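Long-range contacts in 3-keto-5-aminohexanoate cleavage enzyme (Ralstonia eutropha, PDB 3C6C), which probably cleaves 3-keto-5-aminohexanoate or a related beta-keto acid with the help of a bound divalent metal ion, on a TIM-barrel scaffold: residues L102-G107 and K134-C139; S145-T150 and F160-T165; K182-V187 and L210-L215; A60-A65 and T96-N101. All blocks are in the same frame, centred on the assembly; numbering follows the deposited sequence.

Contact 1: L102-G107 and K134-C139; sequences LTCGLG and KHLEDC
H135 and L102 dominate the meeting of the barrel strand that carries L102 with helix 134-139, and between them they show how one buried imidazole can join polar and apolar parts of a contact. The H135 ring donates from NE2 to the backbone oxygen of T103, with 2.8 Å between NE2 and O and an N-H...O angle of 154°. The donor lies in the carbonyl plane, while the oxygen sits 17° out of the ring plane, so the bond uses the rim of the imidazole with a slight tilt. With chi1 at 67°, CG of H135 stands between its own backbone N and carbonyl carbon, and the ring is swung off the helix toward the strand. L106 approaches from the opposite direction, its CD2 3.5 Å from CE1 of H135, and SG of C104 comes obliquely to the same CE1 at 3.8 Å.

L102 fills the other end of the contact. Its CD1 reaches CB of C139 at 3.7 Å, one turn along the helix from H135, and its CB faces CD2 of L136 at 4.1 Å. The other branch of L136, CD1, lies 3.7 Å from SG of C104, closing the apolar layer, which F176 and M172 of helix 166-179 extend.

T103 is directed away from the helix, and its side chain touches the nickel ligands H66 and H68. Donation from NE2 to a carbonyl implies that this nitrogen carries a proton, and the bond ties the helix to the strand end beside the nickel site.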
loop_
_atom_site.group_PDB
_atom_site.type_symbol
_atom_site.label_atom_id
_atom_site.label_comp_id
_atom_site.label_asym_id
_atom_site.label_seq_id
_atom_site.Cartn_x
_atom_site.Cartn_y
_atom_site.Cartn_z
ATOM N N LEU A 102 14.798 10.850 -28.383
ATOM C CA LEU A 102 14.529 9.986 -29.527
ATOM C C LEU A 102 14.262 8.563 -29.082
ATOM O O LEU A 102 14.938 8.017 -28.215
ATOM C CB LEU A 102 15.694 9.972 -30.531
ATOM C CG LEU A 102 16.080 11.294 -31.196
ATOM C CD1 LEU A 102 17.158 11.034 -32.286
ATOM C CD2 LEU A 102 14.876 12.115 -31.672
ATOM N N THR A 103 13.240 7.968 -29.689
ATOM C CA THR A 103 12.964 6.569 -29.427
ATOM C C THR A 103 14.167 5.718 -29.847
ATOM O O THR A 103 14.794 5.930 -30.891
ATOM C CB THR A 103 11.691 6.046 -30.142
ATOM O OG1 THR A 103 11.433 4.706 -29.690
ATOM C CG2 THR A 103 11.874 6.055 -31.680
ATOM N N CYS A 104 14.466 4.754 -28.995
ATOM C CA CYS A 104 15.418 3.709 -29.335
ATOM C C CYS A 104 14.868 2.354 -28.924
ATOM O O CYS A 104 15.625 1.443 -28.585
ATOM C CB CYS A 104 16.767 3.990 -28.690
ATOM S SG CYS A 104 18.139 3.220 -29.592
ATOM N N GLY A 105 13.539 2.277 -28.931
ATOM C CA GLY A 105 12.781 1.047 -28.635
ATOM C C GLY A 105 12.740 0.102 -29.824
ATOM O O GLY A 105 12.377 -1.076 -29.746
ATOM N N LEU A 106 13.154 0.674 -30.930
ATOM C CA LEU A 106 13.221 -0.004 -32.255
ATOM C C LEU A 106 14.165 -1.205 -32.316
ATOM O O LEU A 106 15.122 -1.304 -31.561
ATOM C CB LEU A 106 13.631 1.020 -33.325
ATOM C CG LEU A 106 14.939 1.822 -33.071
ATOM C CD1 LEU A 106 16.172 1.201 -33.743
ATOM C CD2 LEU A 106 14.744 3.288 -33.503
ATOM N N GLY A 107 13.825 -2.132 -33.202
ATOM C CA GLY A 107 14.675 -3.297 -33.519
ATOM C C GLY A 107 14.688 -4.434 -32.509
ATOM O O GLY A 107 15.688 -5.146 -32.366
ATOM N N LYS A 134 22.288 3.732 -34.729
ATOM C CA LYS A 134 22.779 4.556 -35.862
ATOM C C LYS A 134 22.189 5.991 -35.842
ATOM O O LYS A 134 22.890 6.988 -35.967
ATOM C CB LYS A 134 22.502 3.846 -37.202
ATOM C CG LYS A 134 22.769 4.672 -38.415
ATOM C CD LYS A 134 24.181 5.253 -38.406
ATOM C CE LYS A 134 24.527 5.948 -39.755
ATOM N NZ LYS A 134 23.322 6.450 -40.513
ATOM N N HIS A 135 20.884 6.076 -35.641
ATOM C CA HIS A 135 20.207 7.386 -35.620
ATOM C C HIS A 135 20.673 8.252 -34.462
ATOM O O HIS A 135 20.725 9.476 -34.558
ATOM C CB HIS A 135 18.683 7.247 -35.654
ATOM C CG HIS A 135 18.093 6.634 -34.428
ATOM N ND1 HIS A 135 18.386 5.348 -34.015
ATOM C CD2 HIS A 135 17.208 7.128 -33.527
ATOM C CE1 HIS A 135 17.708 5.086 -32.913
ATOM N NE2 HIS A 135 16.985 6.147 -32.598
ATOM N N LEU A 136 21.061 7.598 -33.384
ATOM C CA LEU A 136 21.504 8.316 -32.194
ATOM C C LEU A 136 22.882 8.945 -32.452
ATOM O O LEU A 136 23.163 10.059 -32.044
ATOM C CB LEU A 136 21.553 7.400 -30.971
ATOM C CG LEU A 136 20.238 6.790 -30.488
ATOM C CD1 LEU A 136 20.531 6.055 -29.162
ATOM C CD2 LEU A 136 19.171 7.882 -30.342
ATOM N N GLU A 137 23.694 8.189 -33.176
ATOM C CA GLU A 137 25.046 8.616 -33.558
ATOM C C GLU A 137 24.933 9.858 -34.426
ATOM O O GLU A 137 25.699 10.796 -34.291
ATOM C CB GLU A 137 25.769 7.505 -34.295
ATOM C CG GLU A 137 26.065 6.292 -33.437
ATOM C CD GLU A 137 26.665 5.119 -34.213
ATOM O OE1 GLU A 137 26.599 5.105 -35.447
ATOM O OE2 GLU A 137 27.179 4.200 -33.561
ATOM N N ASP A 138 23.933 9.862 -35.294
ATOM C CA ASP A 138 23.784 10.933 -36.295
ATOM C C ASP A 138 23.176 12.185 -35.660
ATOM O O ASP A 138 23.523 13.314 -36.017
ATOM C CB ASP A 138 22.843 10.531 -37.447
ATOM C CG ASP A 138 23.394 9.433 -38.365
ATOM O OD1 ASP A 138 24.613 9.079 -38.327
ATOM O OD2 ASP A 138 22.562 8.922 -39.158
ATOM N N CYS A 139 22.234 11.975 -34.739
ATOM C CA CYS A 139 21.399 13.068 -34.233
ATOM C C CYS A 139 21.839 13.629 -32.888
ATOM O O CYS A 139 21.569 14.783 -32.581
ATOM C CB CYS A 139 19.939 12.625 -34.114
ATOM S SG CYS A 139 19.127 12.212 -35.674
#

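Contact 2: S145-T150 and F160-T165; sequences SLDITT and FVYLNT
N164 is bonded twice across the contact, once to T150 and once to T149, where the chain, having left strand 143-147, passes the segment that follows strand 158-162. The backbone N of N164 donates to OG1 of T150 over 3.0 Å, a somewhat bent bond with an N-H...O angle of 142°. The T150 hydroxyl, set beside its own backbone N by a chi1 of -74°, also pairs with OD1 of N152 in the second subunit. Its CG2 branch is directed at the backbone oxygen of Y162, which receives in addition a CA-H...O contact from CA of T150 at 3.1 Å.

The carboxamide of N164 works at both ends. ND2 donates to the backbone oxygen of T149 at 3.2 Å, almost in line with the carbonyl and in the amide plane, while OD1 is taken by NH1 of R132. In the conformer described, one of two modelled for N164, both amide atoms thus have partners. The T149 hydroxyl turns instead to D192.

D147 and Y162, the latter in one of its two modelled conformers, are joined through water. One molecule donates to OD2 of D147 at 2.6 Å and lies 2.8 Å from OH of Y162, and the carboxylate and phenol planes stand 59° apart.

N152 of the second subunit also bonds the backbone oxygen of N164, and the two copies of T150 pack together, so the polar network runs into the subunit interface. Its setting is typical of a TIM barrel: a loop at the C-terminal end of a barrel strand, with D147 near the nickel ion.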
loop_
_atom_site.group_PDB
_atom_site.type_symbol
_atom_site.label_atom_id
_atom_site.label_comp_id
_atom_site.label_asym_id
_atom_site.label_seq_id
_atom_site.Cartn_x
_atom_site.Cartn_y
_atom_site.Cartn_z
ATOM N N SER A 145 15.128 6.811 -25.516
ATOM C CA SER A 145 14.318 5.814 -24.795
ATOM C C SER A 145 14.798 4.389 -25.029
ATOM O O SER A 145 15.012 3.944 -26.170
ATOM C CB SER A 145 12.845 5.934 -25.202
ATOM O OG SER A 145 12.369 7.248 -24.940
ATOM N N LEU A 146 14.927 3.685 -23.927
ATOM C CA LEU A 146 15.394 2.311 -23.873
ATOM C C LEU A 146 14.422 1.474 -23.049
ATOM O O LEU A 146 14.259 1.694 -21.842
ATOM C CB LEU A 146 16.772 2.264 -23.223
ATOM C CG LEU A 146 17.573 0.955 -23.381
ATOM C CD1 LEU A 146 17.791 0.599 -24.827
ATOM C CD2 LEU A 146 18.888 1.073 -22.658
ATOM N N ASP A 147 13.791 0.533 -23.736
ATOM C CA ASP A 147 12.787 -0.341 -23.137
ATOM C C ASP A 147 13.538 -1.507 -22.512
ATOM O O ASP A 147 14.014 -2.397 -23.209
ATOM C CB ASP A 147 11.786 -0.888 -24.170
ATOM C CG ASP A 147 10.828 0.175 -24.705
ATOM O OD1 ASP A 147 10.883 1.322 -24.262
ATOM O OD2 ASP A 147 10.040 -0.150 -25.607
ATOM N N ILE A 148 13.676 -1.474 -21.193
ATOM C CA ILE A 148 14.593 -2.425 -20.515
ATOM C C ILE A 148 13.889 -3.686 -20.085
ATOM O O ILE A 148 13.880 -4.053 -18.917
ATOM C CB ILE A 148 15.399 -1.797 -19.353
ATOM C CG1 ILE A 148 14.514 -1.134 -18.298
ATOM C CG2 ILE A 148 16.467 -0.856 -19.951
ATOM C CD1 ILE A 148 15.303 -0.875 -17.014
ATOM N N THR A 149 13.297 -4.327 -21.077
ATOM C CA THR A 149 12.352 -5.426 -20.877
ATOM C C THR A 149 12.288 -6.385 -22.048
ATOM O O THR A 149 12.529 -6.015 -23.179
ATOM C CB THR A 149 10.913 -4.869 -20.678
ATOM O OG1 THR A 149 10.081 -5.866 -20.066
ATOM C CG2 THR A 149 10.294 -4.435 -21.995
ATOM N N THR A 150 11.953 -7.622 -21.715
ATOM C CA THR A 150 11.551 -8.659 -22.688
ATOM C C THR A 150 10.227 -9.195 -22.220
ATOM O O THR A 150 10.033 -9.506 -21.034
ATOM C CB THR A 150 12.574 -9.844 -22.766
ATOM O OG1 THR A 150 13.755 -9.437 -23.462
ATOM C CG2 THR A 150 11.972 -11.080 -23.451
ATOM N N PHE A 160 2.823 -9.867 -30.020
ATOM C CA PHE A 160 4.235 -10.128 -30.328
ATOM C C PHE A 160 5.067 -10.193 -29.067
ATOM O O PHE A 160 4.561 -10.007 -27.956
ATOM C CB PHE A 160 4.807 -9.033 -31.243
ATOM C CG PHE A 160 4.805 -7.656 -30.617
ATOM C CD1 PHE A 160 3.627 -6.923 -30.519
ATOM C CD2 PHE A 160 5.976 -7.101 -30.112
ATOM C CE1 PHE A 160 3.617 -5.670 -29.945
ATOM C CE2 PHE A 160 5.962 -5.845 -29.508
ATOM C CZ PHE A 160 4.784 -5.130 -29.434
ATOM N N VAL A 161 6.358 -10.418 -29.301
ATOM C CA VAL A 161 7.370 -10.445 -28.257
ATOM C C VAL A 161 8.389 -9.329 -28.447
ATOM O O VAL A 161 8.958 -9.140 -29.517
ATOM C CB VAL A 161 8.125 -11.806 -28.176
ATOM C CG1 VAL A 161 9.328 -11.693 -27.216
ATOM C CG2 VAL A 161 7.196 -12.937 -27.733
ATOM N N TYR A 162 8.566 -8.563 -27.377
ATOM C CA TYR A 162 9.644 -7.556 -27.284
ATOM C C TYR A 162 10.854 -8.268 -26.768
ATOM O O TYR A 162 10.838 -8.784 -25.653
ATOM C CB TYR A 162 9.368 -6.421 -26.268
ATOM C CG TYR A 162 8.832 -5.121 -26.819
ATOM C CD1 TYR A 162 9.050 -4.751 -28.135
ATOM C CD2 TYR A 162 8.142 -4.244 -25.994
ATOM C CE1 TYR A 162 8.557 -3.557 -28.630
ATOM C CE2 TYR A 162 7.642 -3.045 -26.474
ATOM C CZ TYR A 162 7.852 -2.711 -27.796
ATOM O OH TYR A 162 7.364 -1.534 -28.291
ATOM N N LEU A 163 11.895 -8.288 -27.579
ATOM C CA LEU A 163 13.138 -9.012 -27.260
ATOM C C LEU A 163 14.333 -8.095 -27.082
ATOM O O LEU A 163 14.987 -7.648 -28.048
ATOM C CB LEU A 163 13.436 -10.085 -28.324
ATOM C CG LEU A 163 14.632 -10.987 -28.021
ATOM C CD1 LEU A 163 14.295 -11.927 -26.880
ATOM C CD2 LEU A 163 15.065 -11.753 -29.286
ATOM N N ASN A 164 14.557 -7.793 -25.816
ATOM C CA ASN A 164 15.704 -7.008 -25.376
ATOM C C ASN A 164 16.471 -7.741 -24.281
ATOM O O ASN A 164 16.182 -7.597 -23.089
ATOM C CB ASN A 164 15.239 -5.639 -24.878
ATOM C CG ASN A 164 14.621 -4.804 -25.977
ATOM O OD1 ASN A 164 15.313 -4.301 -26.864
ATOM N ND2 ASN A 164 13.319 -4.652 -25.922
ATOM N N THR A 165 17.449 -8.528 -24.715
ATOM C CA THR A 165 18.252 -9.353 -23.809
ATOM C C THR A 165 19.049 -8.434 -22.913
ATOM O O THR A 165 19.367 -7.314 -23.285
ATOM C CB THR A 165 19.215 -10.294 -24.577
ATOM O OG1 THR A 165 20.122 -9.493 -25.341
ATOM C CG2 THR A 165 18.452 -11.225 -25.533
HETATM O O HOH W 1 9.266 0.441 -28.070
#

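Contact 3: K182-V187 and L210-L215; sequences KPELEV and LFQMVL
L185 and V187 are laced to strand 210-214 by a regular parallel ladder. N of L185 donates to O of L210 at 2.8 Å, N of Q212 to O of L185, N of V187 to O of Q212, and N of V214 to O of V187. CA-H...O contacts from F211, E186 and M213 run beside these bonds. Water bridges the ladder at both ends: one molecule links O of P183 to N of L210, another joins O of V187 to O of V214.

Polar side chains gather on the face of E184, E186 and Q212. NE2 of Q212 gives a nearly straight bond to OE1 of E186, 3.0 Å long, meeting the syn side of the carboxylate 19° out of its plane. The E186 chain folds at chi2 (-67°) to lie alongside the extended Q212, facing the same way. OE1 of E184 is 2.6 Å from OE2 of E186. Two waters connect the carboxylate of E184 with the amide of Q212.

Apolar contacts occupy the face of L185, V187, F211 and M213. CD1 of L185 sits over the F211 ring in a CH-pi contact, 4.1 Å from the centroid and 14° off the normal, whereas CG1 of V187 lies 4.2 Å from CD2 of F211 at the ring's edge. At the strand starts, CD of K182 presses tightly on CD1 of L210, and NZ continues to O of V208.

With helix 190-201 between them, the strands form a beta-alpha-beta unit of the TIM barrel, acids facing inward and hydrophobic groups meeting the helices.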
loop_
_atom_site.group_PDB
_atom_site.type_symbol
_atom_site.label_atom_id
_atom_site.label_comp_id
_atom_site.label_asym_id
_atom_site.label_seq_id
_atom_site.Cartn_x
_atom_site.Cartn_y
_atom_site.Cartn_z
ATOM N N LYS A 182 21.598 10.426 -22.476
ATOM C CA LYS A 182 20.998 9.892 -21.244
ATOM C C LYS A 182 19.858 8.947 -21.593
ATOM O O LYS A 182 18.927 9.337 -22.319
ATOM C CB LYS A 182 20.531 11.019 -20.305
ATOM C CG LYS A 182 20.029 10.519 -18.962
ATOM C CD LYS A 182 19.722 11.660 -17.968
ATOM C CE LYS A 182 20.928 12.300 -17.426
ATOM N NZ LYS A 182 21.809 11.346 -16.682
ATOM N N PRO A 183 19.929 7.684 -21.128
ATOM C CA PRO A 183 18.757 6.850 -21.365
ATOM C C PRO A 183 17.599 7.146 -20.434
ATOM O O PRO A 183 17.778 7.421 -19.236
ATOM C CB PRO A 183 19.276 5.434 -21.084
ATOM C CG PRO A 183 20.337 5.636 -20.016
ATOM C CD PRO A 183 20.977 6.965 -20.361
ATOM N N GLU A 184 16.414 7.115 -21.033
ATOM C CA GLU A 184 15.146 6.993 -20.315
ATOM C C GLU A 184 14.766 5.524 -20.272
ATOM O O GLU A 184 14.406 4.901 -21.276
ATOM C CB GLU A 184 14.049 7.832 -20.968
ATOM C CG GLU A 184 12.785 7.915 -20.127
ATOM C CD GLU A 184 11.736 8.770 -20.795
ATOM O OE1 GLU A 184 11.273 8.382 -21.903
ATOM O OE2 GLU A 184 11.374 9.807 -20.193
ATOM N N LEU A 185 14.886 4.975 -19.072
ATOM C CA LEU A 185 14.695 3.548 -18.839
ATOM C C LEU A 185 13.215 3.280 -18.690
ATOM O O LEU A 185 12.593 3.593 -17.656
ATOM C CB LEU A 185 15.444 3.081 -17.573
ATOM C CG LEU A 185 16.933 3.419 -17.496
ATOM C CD1 LEU A 185 17.480 3.049 -16.121
ATOM C CD2 LEU A 185 17.712 2.740 -18.637
ATOM N N GLU A 186 12.671 2.681 -19.740
ATOM C CA GLU A 186 11.239 2.382 -19.823
ATOM C C GLU A 186 10.962 1.009 -19.213
ATOM O O GLU A 186 11.485 -0.020 -19.648
ATOM C CB GLU A 186 10.711 2.433 -21.258
ATOM C CG GLU A 186 11.272 3.532 -22.185
ATOM C CD GLU A 186 10.914 4.959 -21.825
ATOM O OE1 GLU A 186 10.037 5.183 -20.956
ATOM O OE2 GLU A 186 11.519 5.882 -22.454
ATOM N N VAL A 187 10.114 1.039 -18.196
ATOM C CA VAL A 187 9.791 -0.143 -17.374
ATOM C C VAL A 187 8.311 -0.507 -17.358
ATOM O O VAL A 187 7.416 0.356 -17.337
ATOM C CB VAL A 187 10.344 0.035 -15.915
ATOM C CG1 VAL A 187 11.879 0.304 -15.936
ATOM C CG2 VAL A 187 9.558 1.138 -15.128
ATOM N N LEU A 210 17.239 8.071 -15.055
ATOM C CA LEU A 210 15.861 8.358 -15.519
ATOM C C LEU A 210 15.076 7.091 -15.744
ATOM O O LEU A 210 15.418 6.269 -16.595
ATOM C CB LEU A 210 15.879 9.108 -16.863
ATOM C CG LEU A 210 16.704 10.360 -17.017
ATOM C CD1 LEU A 210 16.444 10.952 -18.412
ATOM C CD2 LEU A 210 16.401 11.374 -15.890
ATOM N N PHE A 211 13.991 6.970 -14.993
ATOM C CA PHE A 211 13.073 5.838 -15.100
ATOM C C PHE A 211 11.681 6.356 -15.520
ATOM O O PHE A 211 11.206 7.396 -15.052
ATOM C CB PHE A 211 12.881 5.101 -13.780
ATOM C CG PHE A 211 14.063 4.277 -13.325
ATOM C CD1 PHE A 211 15.140 4.880 -12.722
ATOM C CD2 PHE A 211 14.042 2.891 -13.420
ATOM C CE1 PHE A 211 16.195 4.129 -12.270
ATOM C CE2 PHE A 211 15.114 2.123 -12.970
ATOM C CZ PHE A 211 16.180 2.752 -12.392
ATOM N N GLN A 212 11.043 5.604 -16.385
ATOM C CA GLN A 212 9.630 5.848 -16.700
ATOM C C GLN A 212 8.806 4.590 -16.731
ATOM O O GLN A 212 9.103 3.634 -17.440
ATOM C CB GLN A 212 9.467 6.580 -18.021
ATOM C CG GLN A 212 8.025 6.781 -18.449
ATOM C CD GLN A 212 7.878 7.874 -19.497
ATOM O OE1 GLN A 212 7.344 8.947 -19.208
ATOM N NE2 GLN A 212 8.365 7.607 -20.717
HETATM N N MSE A 213 7.717 4.636 -15.985
HETATM C CA MSE A 213 6.732 3.549 -15.986
HETATM C C MSE A 213 5.739 3.714 -17.126
HETATM O O MSE A 213 5.028 4.723 -17.213
HETATM C CB MSE A 213 5.897 3.528 -14.696
HETATM C CG MSE A 213 6.652 3.634 -13.430
HETATM SE SE MSE A 213 5.341 3.731 -12.001
HETATM C CE MSE A 213 6.494 4.327 -10.809
ATOM N N VAL A 214 5.735 2.712 -17.990
ATOM C CA VAL A 214 4.711 2.506 -19.008
ATOM C C VAL A 214 3.555 1.740 -18.376
ATOM O O VAL A 214 3.708 0.589 -17.950
ATOM C CB VAL A 214 5.266 1.722 -20.245
ATOM C CG1 VAL A 214 4.184 1.633 -21.349
ATOM C CG2 VAL A 214 6.556 2.406 -20.785
ATOM N N LEU A 215 2.399 2.391 -18.280
ATOM C CA LEU A 215 1.233 1.797 -17.609
ATOM C C LEU A 215 0.065 1.525 -18.545
ATOM O O LEU A 215 -0.309 2.334 -19.360
ATOM C CB LEU A 215 0.763 2.665 -16.425
ATOM C CG LEU A 215 1.796 2.988 -15.337
ATOM C CD1 LEU A 215 1.257 4.027 -14.368
ATOM C CD2 LEU A 215 2.230 1.698 -14.592
HETATM O O HOH W 2 19.247 7.245 -17.105
HETATM O O HOH W 3 9.025 9.740 -22.782
HETATM O O HOH W 4 8.697 10.947 -20.112
HETATM O O HOH W 5 5.236 0.073 -15.603
#

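Contact 4: A60-A65 and T96-N101; sequences AGASVA and TDIVLN
A chi1 of -170° sets CG1 of I98 opposite its backbone N, and with chi2 also extended (160°) the side chain reaches across to the incoming segment 60-65. Its CD1 lies 3.9 Å from CB of both A62 and A65, resting against the backbone between the two alanines. V64 is likewise turned with CG1 opposite its own N (chi1 -173°), which brings that methyl to 3.7 Å from CB of N101, while CG2 faces CB of V99 at 3.9 Å.

The two backbones pair in parallel. N of V99 donates to O of S63 at 3.2 Å, N of A65 to O of V99 at 2.9 Å, nearly in line with the carbonyl, and N of N101 to O of A65 at 2.9 Å. Both peptide groups of V99 are thereby used by the same neighbouring segment, 60-65.

The carboxamide of N101 looks onward, its OD1 accepting from S145 and its ND2 weakly bonded to E184. S63 is held by A301 and L26. Strand 23-29 pairs with V64 through backbone bonds on its other side, while helix 47-60 covers A65, helix 81-92 covers I98 and L100, and helix 303-310 meets S63 and V99.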
loop_
_atom_site.group_PDB
_atom_site.type_symbol
_atom_site.label_atom_id
_atom_site.label_comp_id
_atom_site.label_asym_id
_atom_site.label_seq_id
_atom_site.Cartn_x
_atom_site.Cartn_y
_atom_site.Cartn_z
ATOM N N ALA A 60 3.484 25.347 -26.003
ATOM C CA ALA A 60 2.422 25.124 -25.004
ATOM C C ALA A 60 2.990 24.873 -23.588
ATOM O O ALA A 60 2.240 24.845 -22.610
ATOM C CB ALA A 60 1.502 23.987 -25.421
ATOM N N GLY A 61 4.309 24.692 -23.515
ATOM C CA GLY A 61 5.050 24.542 -22.266
ATOM C C GLY A 61 5.789 23.228 -22.014
ATOM O O GLY A 61 6.335 23.005 -20.939
ATOM N N ALA A 62 5.835 22.353 -23.001
ATOM C CA ALA A 62 6.525 21.058 -22.846
ATOM C C ALA A 62 8.029 21.245 -22.625
ATOM O O ALA A 62 8.668 22.106 -23.227
ATOM C CB ALA A 62 6.251 20.120 -24.022
ATOM N N SER A 63 8.558 20.396 -21.755
ATOM C CA SER A 63 9.978 20.412 -21.377
ATOM C C SER A 63 10.830 19.619 -22.377
ATOM O O SER A 63 11.974 19.966 -22.660
ATOM C CB SER A 63 10.198 19.795 -19.987
ATOM O OG SER A 63 9.164 20.130 -19.062
ATOM N N VAL A 64 10.237 18.524 -22.829
ATOM C CA VAL A 64 10.873 17.499 -23.643
ATOM C C VAL A 64 9.903 17.024 -24.731
ATOM O O VAL A 64 8.682 16.932 -24.491
ATOM C CB VAL A 64 11.311 16.253 -22.760
ATOM C CG1 VAL A 64 12.129 15.242 -23.586
ATOM C CG2 VAL A 64 12.110 16.686 -21.489
ATOM N N ALA A 65 10.453 16.710 -25.900
ATOM C CA ALA A 65 9.724 16.060 -27.011
ATOM C C ALA A 65 10.271 14.655 -27.241
ATOM O O ALA A 65 11.474 14.488 -27.488
ATOM C CB ALA A 65 9.823 16.879 -28.317
ATOM N N THR A 96 12.824 27.589 -31.602
ATOM C CA THR A 96 12.219 27.133 -30.349
ATOM C C THR A 96 13.043 25.995 -29.795
ATOM O O THR A 96 13.378 25.059 -30.508
ATOM C CB THR A 96 10.761 26.678 -30.554
ATOM O OG1 THR A 96 9.951 27.796 -30.960
ATOM C CG2 THR A 96 10.177 26.061 -29.275
ATOM N N ASP A 97 13.369 26.111 -28.512
ATOM C CA ASP A 97 14.132 25.086 -27.771
ATOM C C ASP A 97 13.214 24.143 -27.011
ATOM O O ASP A 97 12.144 24.513 -26.498
ATOM C CB ASP A 97 15.112 25.736 -26.810
ATOM C CG ASP A 97 15.933 24.729 -26.027
ATOM O OD1 ASP A 97 16.592 23.846 -26.641
ATOM O OD2 ASP A 97 15.969 24.870 -24.793
ATOM N N ILE A 98 13.663 22.906 -27.005
ATOM C CA ILE A 98 13.042 21.786 -26.267
ATOM C C ILE A 98 14.079 20.645 -26.199
ATOM O O ILE A 98 14.862 20.445 -27.149
ATOM C CB ILE A 98 11.689 21.351 -26.930
ATOM C CG1 ILE A 98 10.919 20.360 -26.028
ATOM C CG2 ILE A 98 11.914 20.801 -28.366
ATOM C CD1 ILE A 98 9.427 20.254 -26.351
ATOM N N VAL A 99 14.093 19.923 -25.085
ATOM C CA VAL A 99 14.988 18.758 -24.915
ATOM C C VAL A 99 14.441 17.678 -25.853
ATOM O O VAL A 99 13.239 17.464 -25.907
ATOM C CB VAL A 99 15.055 18.249 -23.446
ATOM C CG1 VAL A 99 15.971 17.004 -23.320
ATOM C CG2 VAL A 99 15.509 19.386 -22.512
ATOM N N LEU A 100 15.345 17.055 -26.606
ATOM C CA LEU A 100 14.977 15.966 -27.518
ATOM C C LEU A 100 15.247 14.589 -26.918
ATOM O O LEU A 100 16.310 14.310 -26.385
ATOM C CB LEU A 100 15.713 16.084 -28.852
ATOM C CG LEU A 100 15.575 17.386 -29.616
ATOM C CD1 LEU A 100 16.379 17.355 -30.907
ATOM C CD2 LEU A 100 14.106 17.692 -29.836
ATOM N N ASN A 101 14.219 13.761 -27.023
ATOM C CA ASN A 101 14.220 12.349 -26.579
ATOM C C ASN A 101 13.810 11.477 -27.771
ATOM O O ASN A 101 12.642 11.421 -28.179
ATOM C CB ASN A 101 13.290 12.190 -25.356
ATOM C CG ASN A 101 13.094 10.726 -24.909
ATOM O OD1 ASN A 101 13.532 9.790 -25.566
ATOM N ND2 ASN A 101 12.390 10.537 -23.786
#

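Overall arrangement
From the N terminus, contact 4 comes first: it closes a loop through helix 81-92 and pairs strands 64-70 and 99-103. Contact 1 follows directly in sequence, carrying strand 99-103 onward to helix 134-139. Contact 2 then ties the end of strand 143-147 to the segment beyond strand 158-162, and contact 3 pairs strands 182-187 and 210-214 across helix 190-201. The four loops run in series, without nesting or crossing. Strand 143-147 sits between strands 99-103 and 182-187, with backbone bonds to both, so all four contacts reach one barrel sheet. N101, S145 and E184 link contacts 4, 2 and 3 through polar side chains.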